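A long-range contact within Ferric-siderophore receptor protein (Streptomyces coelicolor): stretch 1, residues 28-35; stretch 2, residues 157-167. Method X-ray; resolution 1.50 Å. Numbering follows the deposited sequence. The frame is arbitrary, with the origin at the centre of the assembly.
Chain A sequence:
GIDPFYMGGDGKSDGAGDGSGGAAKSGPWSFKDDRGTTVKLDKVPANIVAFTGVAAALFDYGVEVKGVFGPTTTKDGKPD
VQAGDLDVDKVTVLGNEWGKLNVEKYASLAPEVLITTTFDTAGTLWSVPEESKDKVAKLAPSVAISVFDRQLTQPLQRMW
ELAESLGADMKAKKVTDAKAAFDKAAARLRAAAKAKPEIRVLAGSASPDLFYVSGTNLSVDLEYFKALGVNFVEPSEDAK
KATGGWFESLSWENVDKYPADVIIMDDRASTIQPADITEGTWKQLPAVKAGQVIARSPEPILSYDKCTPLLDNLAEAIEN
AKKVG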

# COMPACT_ATOMS: atom_id res chain seq x y z
N PRO A 28 18.59 -2.97 25.07
CA PRO A 28 18.12 -4.07 24.18
C PRO A 28 16.85 -3.69 23.47
O PRO A 28 16.05 -2.88 23.97
N TRP A 29 16.64 -4.34 22.33
CA TRP A 29 15.47 -4.08 21.53
C TRP A 29 14.75 -5.36 21.23
O TRP A 29 15.40 -6.37 20.86
N SER A 30 13.41 -5.34 21.35
CA SER A 30 12.60 -6.54 21.10
C SER A 30 11.37 -6.11 20.27
O SER A 30 10.76 -5.03 20.50
N PHE A 31 10.97 -6.92 19.31
CA PHE A 31 9.69 -6.70 18.65
C PHE A 31 9.06 -8.01 18.23
O PHE A 31 9.71 -8.82 17.54
N LYS A 32 7.80 -8.21 18.53
CA LYS A 32 7.08 -9.40 18.10
C LYS A 32 6.26 -9.01 16.85
O LYS A 32 5.39 -8.16 16.94
N ASP A 33 6.57 -9.59 15.70
CA ASP A 33 5.87 -9.20 14.48
C ASP A 33 4.57 -9.96 14.18
O ASP A 33 4.06 -10.71 15.07
N ASP A 34 4.01 -9.76 13.01
CA ASP A 34 2.66 -10.30 12.72
C ASP A 34 2.68 -11.73 12.23
O ASP A 34 1.57 -12.32 11.89
N ARG A 35 3.88 -12.33 12.20
CA ARG A 35 3.99 -13.75 12.02
C ARG A 35 4.05 -14.37 13.41
O ARG A 35 4.23 -15.56 13.54
N GLN A 157 -1.30 0.96 13.27
CA GLN A 157 -0.85 1.04 14.64
C GLN A 157 0.33 0.08 14.87
O GLN A 157 1.22 0.47 15.65
N ARG A 158 0.39 -1.07 14.16
CA ARG A 158 1.52 -2.07 14.33
C ARG A 158 2.85 -1.37 13.86
O ARG A 158 3.94 -1.44 14.48
N MET A 159 2.80 -0.67 12.71
CA MET A 159 3.96 0.08 12.20
C MET A 159 4.39 1.24 13.13
O MET A 159 5.60 1.53 13.28
N TRP A 160 3.40 1.93 13.72
CA TRP A 160 3.68 2.93 14.72
C TRP A 160 4.42 2.34 15.91
O TRP A 160 5.44 2.91 16.37
N GLU A 161 3.94 1.21 16.42
CA GLU A 161 4.65 0.56 17.54
C GLU A 161 6.09 0.21 17.13
O GLU A 161 7.02 0.36 17.97
N LEU A 162 6.27 -0.32 15.91
CA LEU A 162 7.61 -0.69 15.47
C LEU A 162 8.49 0.54 15.38
O LEU A 162 9.61 0.56 15.92
N ALA A 163 7.99 1.62 14.79
CA ALA A 163 8.80 2.81 14.69
C ALA A 163 9.25 3.38 16.06
O ALA A 163 10.42 3.72 16.24
N GLU A 164 8.33 3.43 17.02
CA GLU A 164 8.66 3.86 18.41
C GLU A 164 9.74 2.96 19.03
O GLU A 164 10.71 3.47 19.64
N SER A 165 9.65 1.65 18.79
CA SER A 165 10.67 0.73 19.36
C SER A 165 12.04 1.00 18.77
O SER A 165 13.07 0.80 19.40
N LEU A 166 12.06 1.46 17.53
CA LEU A 166 13.31 1.78 16.84
C LEU A 166 13.87 3.21 17.13
O LEU A 166 14.94 3.59 16.57
N GLY A 167 13.18 3.99 17.94
CA GLY A 167 13.74 5.29 18.30
C GLY A 167 12.97 6.50 17.86
O GLY A 167 13.43 7.65 18.06

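Strand 29-32 runs nearly antiparallel (169°) to helix 157-165, with the axes 9.3 Å apart at closest approach. Alternation along the strand turns Trp-29 and Phe-31 toward the helix and Ser-30 away. Both aromatics adopt t at chi1 (173° and -171°), with chi2 near 75°. This brings the Trp-29 indole edge to Ser-165, where NE1 donates to OG at 2.8 Å; Ser-165, in p (80°), passes its own hydrogen from OG to Leu-162 O (2.7 Å), so one hydroxyl links strand and helix. Leu-166, mt, lies close to the same indole, its CD2 3.7 Å from Trp-29 CE2. Leu-162 (t, p) places CD1 over one face of the Phe-31 ring, 3.8 Å from the centroid and 7° off the normal, a CH-pi contact; the same methyl reaches the Trp-29 edge, 4.1 Å from CZ2. At the other end, Arg-158 curls through m, m, m toward the strand's exit. Its NH2 donates to Lys-32 O (2.7 Å), while NE forms a salt bridge with Asp-34 OD1 (2.6 Å); Asp-34, in m, swings its carboxylate nearer although its CA-to-CB bond points sideways. NH1 meets Glu-161 OE1 at 3.3 Å in an intrahelical salt bridge, and water 1 accepts from Arg-158 NH1 (2.7 Å) and donates to Lys-32 O (2.8 Å).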

# COMPACT_ATOMS: atom_id res chain seq x y z
CB PRO A 28 17.73 -5.19 25.13
CG PRO A 28 17.67 -4.49 26.57
CD PRO A 28 18.63 -3.36 26.49
CB TRP A 29 15.98 -3.53 20.16
CG TRP A 29 14.84 -3.35 19.11
CD1 TRP A 29 13.87 -2.35 19.07
CD2 TRP A 29 14.55 -4.19 17.97
NE1 TRP A 29 13.07 -2.51 17.99
CE2 TRP A 29 13.44 -3.64 17.33
CE3 TRP A 29 15.13 -5.36 17.45
CZ2 TRP A 29 12.91 -4.19 16.18
CZ3 TRP A 29 14.58 -5.90 16.20
CH2 TRP A 29 13.49 -5.32 15.65
CB SER A 30 12.22 -7.12 22.48
OG SER A 30 11.37 -8.22 22.33
CB PHE A 31 9.89 -5.83 17.40
CG PHE A 31 8.59 -5.37 16.78
CD1 PHE A 31 7.85 -4.36 17.42
CD2 PHE A 31 8.11 -5.91 15.56
CE1 PHE A 31 6.65 -3.91 16.87
CE2 PHE A 31 6.91 -5.53 15.10
CZ PHE A 31 6.20 -4.50 15.65
CB LYS A 32 6.21 -9.91 19.23
CG LYS A 32 5.42 -11.20 18.82
CD LYS A 32 4.47 -11.69 20.02
CE LYS A 32 3.54 -12.83 19.57
NZ LYS A 32 4.13 -14.22 19.74
CB ASP A 33 6.82 -9.30 13.24
CG ASP A 33 7.04 -10.77 12.75
OD1 ASP A 33 6.42 -11.70 13.34
OD2 ASP A 33 7.72 -10.99 11.76
CB ASP A 34 1.93 -9.44 11.70
CG ASP A 34 1.54 -8.12 12.30
OD1 ASP A 34 1.34 -8.03 13.56
OD2 ASP A 34 1.30 -7.21 11.49
CB ARG A 35 5.27 -14.15 11.26
CG ARG A 35 5.25 -13.64 9.80
CD ARG A 35 6.57 -13.95 9.17
NE ARG A 35 7.64 -13.25 9.84
CZ ARG A 35 8.94 -13.33 9.56
NH1 ARG A 35 9.40 -14.11 8.62
NH2 ARG A 35 9.80 -12.63 10.33
CB GLN A 157 -1.99 0.85 15.54
CG GLN A 157 -2.63 -0.45 15.53
CD GLN A 157 -3.37 -0.61 16.85
OE1 GLN A 157 -4.62 -0.54 16.89
NE2 GLN A 157 -2.61 -0.75 17.94
CB ARG A 158 1.29 -3.37 13.54
CG ARG A 158 0.10 -4.27 14.05
CD ARG A 158 0.44 -4.85 15.43
NE ARG A 158 1.35 -6.00 15.25
CZ ARG A 158 2.45 -6.23 15.94
NH1 ARG A 158 2.90 -5.39 16.91
NH2 ARG A 158 3.10 -7.34 15.66
CB MET A 159 3.65 0.63 10.80
CG MET A 159 4.91 1.25 10.08
SD MET A 159 6.25 0.03 9.78
CE MET A 159 5.54 -0.81 8.37
CB TRP A 160 2.36 3.54 15.11
CG TRP A 160 2.29 4.37 16.31
CD1 TRP A 160 2.55 4.00 17.59
CD2 TRP A 160 1.79 5.70 16.37
NE1 TRP A 160 2.38 5.04 18.43
CE2 TRP A 160 1.87 6.10 17.72
CE3 TRP A 160 1.36 6.61 15.40
CZ2 TRP A 160 1.50 7.37 18.15
CZ3 TRP A 160 0.96 7.87 15.82
CH2 TRP A 160 1.04 8.25 17.21
CB GLU A 161 3.88 -0.72 17.97
CG GLU A 161 2.51 -0.33 18.54
CD GLU A 161 1.46 -1.46 18.63
OE1 GLU A 161 1.76 -2.63 18.29
OE2 GLU A 161 0.32 -1.16 19.16
CB LEU A 162 7.46 -1.35 14.08
CG LEU A 162 8.79 -1.69 13.36
CD1 LEU A 162 9.62 -2.62 14.25
CD2 LEU A 162 8.49 -2.40 12.06
CB ALA A 163 8.01 3.85 13.89
CB GLU A 164 7.43 4.06 19.31
CG GLU A 164 7.82 4.87 20.61
CD GLU A 164 6.66 5.03 21.62
OE1 GLU A 164 5.54 5.05 21.14
OE2 GLU A 164 6.84 5.08 22.89
CB SER A 165 10.28 -0.70 19.04
OG SER A 165 10.60 -1.14 17.72
CB LEU A 166 13.12 1.58 15.30
CG LEU A 166 12.80 0.13 14.93
CD1 LEU A 166 12.39 0.12 13.47
CD2 LEU A 166 14.03 -0.71 15.11
O HOH W 1 4.66 -6.19 18.79